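Local coordinates for protein dihydropteroate synthase (Burkholderia cenocepacia, PDB 2Y5S) that probably catalyses the condensation of para-aminobenzoate with 6-hydroxymethyl-7,8-dihydropterin diphosphate to give 7,8-dihydropteroate, a step in folate biosynthesis, at residues E91-R94 with P95-V98; T167-R170 with D171-A175; Q178-D182 with A183-A187. All coordinates share one frame; numbering follows the deposited sequence. Where two conformers were deposited one is given.

Interaction 1 of 3, residues E91-R94 with P95-V98; sequences EALR and PLNV
The carbonyls of Leu-93 and Arg-94 each accept a hydrogen bond from three residues on, Leu-96 N to Leu-93 O at 3.0 Å and Asn-97 N to Arg-94 O at 3.2 Å, so helix 79-93 gives way to a tighter 3-10 turn. Both donors sit well above the carbonyl planes; the Asn-97 bond is nearly straight at 169°. Pro-95 has no N-H to give. Pro-95 CD lies 3.4 Å from Glu-91 O and also near Ala-92 O. The two leucines meet at a slant, with Leu-93 CD2 3.7 Å from Leu-96 CD1; Leu-93 is buried and Leu-96 lies at the surface. Leu-93 packs against Leu-49 and Ala-52 of helix 45-58 and Ile-65 of strand 62-66, while Leu-96 reaches Ile-56. Arg-94 bends at chi3, and its NH1 bonds to Gly-117 O. Water 1 lies 2.8 Å from Leu-93 O and probably donates to it. Water 1 also accepts from Val-98 N, at 3.0 Å. The water thus probably bridges the turn to the chain that enters strand 100-103.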
loop_
_atom_site.group_PDB
_atom_site.type_symbol
_atom_site.label_atom_id
_atom_site.label_comp_id
_atom_site.label_asym_id
_atom_site.label_seq_id
_atom_site.Cartn_x
_atom_site.Cartn_y
_atom_site.Cartn_z
ATOM N N GLU B 91 31.053 -13.229 -4.462
ATOM C CA GLU B 91 31.597 -14.586 -4.391
ATOM C C GLU B 91 30.838 -15.436 -3.352
ATOM O O GLU B 91 30.432 -16.566 -3.640
ATOM C CB GLU B 91 33.113 -14.541 -4.115
ATOM C CG GLU B 91 33.935 -13.868 -5.241
ATOM C CD GLU B 91 35.430 -13.699 -4.921
ATOM O OE1 GLU B 91 35.830 -13.810 -3.740
ATOM O OE2 GLU B 91 36.214 -13.450 -5.868
ATOM N N ALA B 92 30.613 -14.876 -2.168
ATOM C CA ALA B 92 29.915 -15.592 -1.091
ATOM C C ALA B 92 28.441 -15.820 -1.370
ATOM O O ALA B 92 27.878 -16.810 -0.914
ATOM C CB ALA B 92 30.083 -14.859 0.246
ATOM N N LEU B 93 27.803 -14.905 -2.102
ATOM C CA LEU B 93 26.367 -14.998 -2.358
ATOM C C LEU B 93 25.981 -15.766 -3.630
ATOM O O LEU B 93 24.841 -16.205 -3.744
ATOM C CB LEU B 93 25.735 -13.603 -2.397
ATOM C CG LEU B 93 25.723 -12.818 -1.085
ATOM C CD1 LEU B 93 25.220 -11.390 -1.328
ATOM C CD2 LEU B 93 24.868 -13.510 -0.030
ATOM N N ARG B 94 26.910 -15.910 -4.577
ATOM C CA ARG B 94 26.665 -16.687 -5.811
ATOM C C ARG B 94 26.036 -18.056 -5.606
ATOM O O ARG B 94 25.112 -18.412 -6.333
ATOM C CB ARG B 94 27.951 -16.865 -6.628
ATOM C CG ARG B 94 28.017 -15.973 -7.821
ATOM C CD ARG B 94 29.286 -16.212 -8.614
ATOM N NE ARG B 94 29.232 -17.414 -9.441
ATOM C CZ ARG B 94 28.529 -17.542 -10.566
ATOM N NH1 ARG B 94 27.775 -16.541 -11.018
ATOM N NH2 ARG B 94 28.578 -18.692 -11.237
ATOM N N PRO B 95 26.548 -18.845 -4.634
ATOM C CA PRO B 95 25.982 -20.173 -4.425
ATOM C C PRO B 95 24.484 -20.174 -4.078
ATOM O O PRO B 95 23.814 -21.164 -4.348
ATOM C CB PRO B 95 26.824 -20.737 -3.271
ATOM C CG PRO B 95 28.121 -20.050 -3.386
ATOM C CD PRO B 95 27.778 -18.653 -3.844
ATOM N N LEU B 96 23.954 -19.070 -3.537
ATOM C CA LEU B 96 22.545 -19.010 -3.149
ATOM C C LEU B 96 21.545 -19.021 -4.326
ATOM O O LEU B 96 20.347 -19.169 -4.111
ATOM C CB LEU B 96 22.279 -17.795 -2.244
ATOM C CG LEU B 96 23.005 -17.769 -0.891
ATOM C CD1 LEU B 96 22.665 -16.504 -0.121
ATOM C CD2 LEU B 96 22.689 -19.013 -0.061
ATOM N N ASN B 97 22.037 -18.869 -5.554
ATOM C CA ASN B 97 21.195 -18.919 -6.748
ATOM C C ASN B 97 20.032 -17.927 -6.673
ATOM O O ASN B 97 18.887 -18.284 -6.878
ATOM C CB ASN B 97 20.712 -20.358 -7.003
ATOM C CG ASN B 97 21.873 -21.329 -7.218
ATOM O OD1 ASN B 97 22.963 -20.924 -7.606
ATOM N ND2 ASN B 97 21.639 -22.612 -6.959
ATOM N N VAL B 98 20.369 -16.676 -6.363
ATOM C CA VAL B 98 19.426 -15.562 -6.368
ATOM C C VAL B 98 20.080 -14.413 -7.146
ATOM O O VAL B 98 21.269 -14.163 -7.015
ATOM C CB VAL B 98 19.029 -15.123 -4.927
ATOM C CG1 VAL B 98 20.244 -14.720 -4.118
ATOM C CG2 VAL B 98 18.019 -13.998 -4.959
HETATM O O HOH W 1 23.215 -15.877 -5.963
#

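Interaction 2 of 3, residues T167-R170 with D171-A175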
loop_
_atom_site.group_PDB
_atom_site.type_symbol
_atom_site.label_atom_id
_atom_site.label_comp_id
_atom_site.label_asym_id
_atom_site.label_seq_id
_atom_site.Cartn_x
_atom_site.Cartn_y
_atom_site.Cartn_z
ATOM N N THR B 167 8.299 12.999 -20.035
ATOM C CA THR B 167 8.780 12.905 -21.409
ATOM C C THR B 167 10.303 12.970 -21.450
ATOM O O THR B 167 10.934 12.192 -22.167
ATOM C CB THR B 167 8.169 14.006 -22.303
ATOM O OG1 THR B 167 6.742 13.882 -22.282
ATOM C CG2 THR B 167 8.663 13.884 -23.749
ATOM N N ASP B 168 10.892 13.875 -20.666
ATOM C CA ASP B 168 12.357 14.038 -20.657
ATOM C C ASP B 168 13.032 12.781 -20.131
ATOM O O ASP B 168 14.075 12.364 -20.640
ATOM C CB ASP B 168 12.779 15.227 -19.784
ATOM C CG ASP B 168 12.335 16.569 -20.351
ATOM O OD1 ASP B 168 12.087 16.663 -21.576
ATOM O OD2 ASP B 168 12.240 17.532 -19.559
ATOM N N VAL B 169 12.453 12.191 -19.084
ATOM C CA VAL B 169 13.012 10.972 -18.498
ATOM C C VAL B 169 12.920 9.839 -19.542
ATOM O O VAL B 169 13.898 9.132 -19.776
ATOM C CB VAL B 169 12.291 10.591 -17.161
ATOM C CG1 VAL B 169 12.520 9.122 -16.781
ATOM C CG2 VAL B 169 12.745 11.517 -16.021
ATOM N N ARG B 170 11.762 9.703 -20.195
ATOM C CA ARG B 170 11.584 8.655 -21.210
ATOM C C ARG B 170 12.585 8.778 -22.355
ATOM O O ARG B 170 13.194 7.783 -22.750
ATOM C CB ARG B 170 10.168 8.645 -21.785
ATOM C CG ARG B 170 9.945 7.475 -22.735
ATOM C CD ARG B 170 8.527 7.409 -23.311
ATOM N NE ARG B 170 8.169 8.621 -24.022
ATOM C CZ ARG B 170 7.371 9.587 -23.562
ATOM N NH1 ARG B 170 6.812 9.516 -22.349
ATOM N NH2 ARG B 170 7.140 10.645 -24.324
ATOM N N ASP B 171 12.758 9.986 -22.870
ATOM C CA ASP B 171 13.667 10.228 -24.002
ATOM C C ASP B 171 15.119 9.942 -23.649
ATOM O O ASP B 171 15.866 9.427 -24.473
ATOM C CB ASP B 171 13.550 11.676 -24.500
ATOM C CG ASP B 171 12.218 11.965 -25.155
ATOM O OD1 ASP B 171 11.596 11.031 -25.695
ATOM O OD2 ASP B 171 11.798 13.135 -25.147
ATOM N N PHE B 172 15.519 10.276 -22.425
ATOM C CA PHE B 172 16.879 10.002 -21.968
ATOM C C PHE B 172 17.111 8.498 -21.901
ATOM O O PHE B 172 18.144 7.991 -22.337
ATOM C CB PHE B 172 17.109 10.622 -20.588
ATOM C CG PHE B 172 18.356 10.125 -19.896
ATOM C CD1 PHE B 172 19.573 10.762 -20.103
ATOM C CD2 PHE B 172 18.313 9.030 -19.045
ATOM C CE1 PHE B 172 20.715 10.315 -19.480
ATOM C CE2 PHE B 172 19.469 8.580 -18.409
ATOM C CZ PHE B 172 20.666 9.226 -18.631
ATOM N N LEU B 173 16.141 7.785 -21.332
ATOM C CA LEU B 173 16.231 6.345 -21.191
ATOM C C LEU B 173 16.246 5.693 -22.572
ATOM O O LEU B 173 16.969 4.729 -22.792
ATOM C CB LEU B 173 15.090 5.815 -20.318
ATOM C CG LEU B 173 15.170 6.247 -18.841
ATOM C CD1 LEU B 173 13.865 5.851 -18.108
ATOM C CD2 LEU B 173 16.367 5.648 -18.146
ATOM N N ALA B 174 15.486 6.254 -23.514
ATOM C CA ALA B 174 15.471 5.759 -24.892
ATOM C C ALA B 174 16.859 5.861 -25.527
ATOM O O ALA B 174 17.330 4.923 -26.179
ATOM C CB ALA B 174 14.447 6.526 -25.715
ATOM N N ALA B 175 17.513 7.000 -25.319
ATOM C CA ALA B 175 18.866 7.219 -25.795
ATOM C C ALA B 175 19.883 6.291 -25.123
ATOM O O ALA B 175 20.819 5.813 -25.777
ATOM C CB ALA B 175 19.265 8.702 -25.612
HETATM O O HOH W 2 8.984 10.340 -26.567
#
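Asp-171 lies alongside Thr-167, one helical turn on, and the two side chains point the same way. Asp-171 OD2 comes 3.5 Å from the methyl CG2 of Thr-167. Thr-167 CG2 lies anti to the backbone N; OG1 therefore sits beside that N and bonds to Asp-164 OD2. On the buried side Val-169 and Leu-173 make a second side-by-side pair, CG1 to CD1 at 3.8 Å. Behind both pairs run ordinary alpha-helical bonds, among them Asp-171 N to Thr-167 O at 2.9 Å and Leu-173 N to Val-169 O at 3.0 Å.

Arg-170 and Asp-171 are joined through water. Water 2 lies at the edge of the guanidinium, in its plane, and accepts from Arg-170 NH2 at 2.9 Å. It donates to Asp-171 OD1 at 2.8 Å. Asp-171 OD1 stands well out of the guanidinium plane, 4.5 Å from Arg-170 NE, so any attraction is probably between the charges alone, with no N-H aimed at the oxygen. A bend at chi3 (58°) turns the arginine head back along the helix, and Asp-215 O holds its NH1.

Further out, Asp-168 OD2 bonds to Gly-163 N just before the helix. Phe-172 meets His-147 edge-to-face, and Val-169 also touches His-147, in the loop after strand 142-146. Ala-174 rests on Pro-218, so helix 165-182 is flanked here by loops that follow strand 142-146 and helix 204-211.

Interaction 3 of 3, residues Q178-D182 with A183-A187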
loop_
_atom_site.group_PDB
_atom_site.type_symbol
_atom_site.label_atom_id
_atom_site.label_comp_id
_atom_site.label_asym_id
_atom_site.label_seq_id
_atom_site.Cartn_x
_atom_site.Cartn_y
_atom_site.Cartn_z
ATOM N N GLN B 178 19.412 2.797 -26.606
ATOM C CA GLN B 178 19.992 2.814 -27.935
ATOM C C GLN B 178 21.519 2.717 -27.879
ATOM O O GLN B 178 22.124 1.977 -28.663
ATOM C CB GLN B 178 19.594 4.088 -28.687
ATOM C CG GLN B 178 20.045 4.109 -30.164
ATOM C CD GLN B 178 19.421 2.997 -30.981
ATOM O OE1 GLN B 178 18.201 2.858 -31.009
ATOM N NE2 GLN B 178 20.255 2.194 -31.654
ATOM N N ALA B 179 22.139 3.468 -26.971
ATOM C CA ALA B 179 23.597 3.472 -26.869
ATOM C C ALA B 179 24.119 2.099 -26.475
ATOM O O ALA B 179 25.127 1.642 -27.004
ATOM C CB ALA B 179 24.080 4.545 -25.892
ATOM N N LEU B 180 23.432 1.439 -25.549
ATOM C CA LEU B 180 23.757 0.050 -25.202
ATOM C C LEU B 180 23.588 -0.878 -26.424
ATOM O O LEU B 180 24.461 -1.695 -26.712
ATOM C CB LEU B 180 22.887 -0.448 -24.039
ATOM C CG LEU B 180 23.213 0.161 -22.678
ATOM C CD1 LEU B 180 22.139 -0.204 -21.636
ATOM C CD2 LEU B 180 24.607 -0.285 -22.241
ATOM N N ARG B 181 22.462 -0.751 -27.121
ATOM C CA ARG B 181 22.176 -1.602 -28.271
ATOM C C ARG B 181 23.161 -1.399 -29.429
ATOM O O ARG B 181 23.565 -2.377 -30.077
ATOM C CB ARG B 181 20.733 -1.424 -28.735
ATOM C CG ARG B 181 19.739 -2.059 -27.746
ATOM C CD ARG B 181 18.297 -1.895 -28.149
ATOM N NE ARG B 181 18.046 -2.446 -29.473
ATOM C CZ ARG B 181 17.697 -1.748 -30.555
ATOM N NH1 ARG B 181 17.497 -0.430 -30.506
ATOM N NH2 ARG B 181 17.529 -2.388 -31.704
ATOM N N ASP B 182 23.563 -0.147 -29.662
ATOM C CA ASP B 182 24.575 0.166 -30.677
ATOM C C ASP B 182 25.903 -0.521 -30.404
ATOM O O ASP B 182 26.672 -0.750 -31.323
ATOM C CB ASP B 182 24.841 1.669 -30.750
ATOM C CG ASP B 182 23.695 2.443 -31.343
ATOM O OD1 ASP B 182 22.828 1.831 -31.994
ATOM O OD2 ASP B 182 23.666 3.673 -31.154
ATOM N N ALA B 183 26.195 -0.808 -29.140
ATOM C CA ALA B 183 27.420 -1.527 -28.781
ATOM C C ALA B 183 27.235 -3.047 -28.753
ATOM O O ALA B 183 28.160 -3.765 -28.367
ATOM C CB ALA B 183 27.936 -1.034 -27.434
ATOM N N GLY B 184 26.058 -3.537 -29.152
ATOM C CA GLY B 184 25.790 -4.980 -29.250
ATOM C C GLY B 184 24.949 -5.605 -28.137
ATOM O O GLY B 184 24.709 -6.812 -28.149
ATOM N N VAL B 185 24.497 -4.805 -27.173
ATOM C CA VAL B 185 23.699 -5.332 -26.056
ATOM C C VAL B 185 22.301 -5.682 -26.550
ATOM O O VAL B 185 21.636 -4.831 -27.114
ATOM C CB VAL B 185 23.592 -4.306 -24.893
ATOM C CG1 VAL B 185 22.585 -4.777 -23.813
ATOM C CG2 VAL B 185 24.971 -4.057 -24.273
ATOM N N ALA B 186 21.867 -6.932 -26.355
ATOM C CA ALA B 186 20.485 -7.319 -26.663
ATOM C C ALA B 186 19.497 -6.532 -25.801
ATOM O O ALA B 186 19.712 -6.342 -24.595
ATOM C CB ALA B 186 20.269 -8.832 -26.469
ATOM N N ALA B 187 18.416 -6.080 -26.432
ATOM C CA ALA B 187 17.356 -5.313 -25.763
ATOM C C ALA B 187 16.763 -6.005 -24.546
ATOM O O ALA B 187 16.346 -5.335 -23.595
ATOM C CB ALA B 187 16.237 -4.993 -26.749
HETATM O O HOH W 3 18.261 -5.864 -29.455
#
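Leu-180 CB and Val-185 CB lie 4.0 Å apart, where the chain folds back past the end of helix 165-182. Val-185 turns CG1 anti to its backbone N (chi1 172°). The other methyl, Val-185 CG2, then faces the helix and comes 3.4 Å from Leu-180 O. Both residues are buried and share Ile-190 of strand 190-193 as a neighbour; Leu-180 and Ala-183 also touch Ile-133 of helix 132-136.

The backbone between them is a Schellman motif. Gly-184 takes a positive phi (103°) and gives its N-H to Arg-181 O at 2.9 Å, while Val-185 N bonds to Leu-180 O at 3.1 Å. Both donors lie above the carbonyl planes. Ala-183 N makes weak bonds to Ala-179 O and Leu-180 O. The 6-to-1 bond of Val-185 brings the two apolar side chains together across the helix end, as is usual for this motif, and the chain then heads for strand 190-193 of the TIM barrel.

Arg-181 lies along the returning chain. Arg-181 CG sits 3.4 Å from Val-185 O, and its CA offers a CA-H...O contact to the same oxygen. Arg-181 CD comes 4.0 Å from Ala-187 CB; the chain bends there at chi3, and Ala-187 CB lies oblique to the guanidinium. Water 3 lies at the guanidinium edge, in plane. It takes a weak bond from Arg-181 NE and a firmer one from Ala-187 N. Pro-221 and Tyr-226 pack against both Arg-181 and Ala-187.

On the exposed side Gln-178 folds back at chi2 (62°). Gln-178 NE2 bonds to Asp-182 OD1 at 2.6 Å, with the oxygen in the amide plane but the nitrogen above the carboxylate plane.

Overall arrangement
Along the chain the contacts run in numerical order. All three belong to the TIM-barrel pterin-binding domain. Interaction 1 ends helix 79-93 before strand 100-103. Interactions 2 and 3 share helix 165-182: the former lies in its N-terminal and middle turns, and the latter is its C-terminal end, leading to strand 190-193. Their centres are about 15 Å apart. The centre of interaction 1 lies about 34 Å from that of interaction 2, on the opposite side of the chain's centre, and about 28 Å from that of interaction 3. Interactions 1 and 3 thus mark two helix-to-strand returns of the barrel. Interaction 2 comes nearer bound 7,8-dihydropteroate, about 9 Å from the Leu-173 side chain, without touching it.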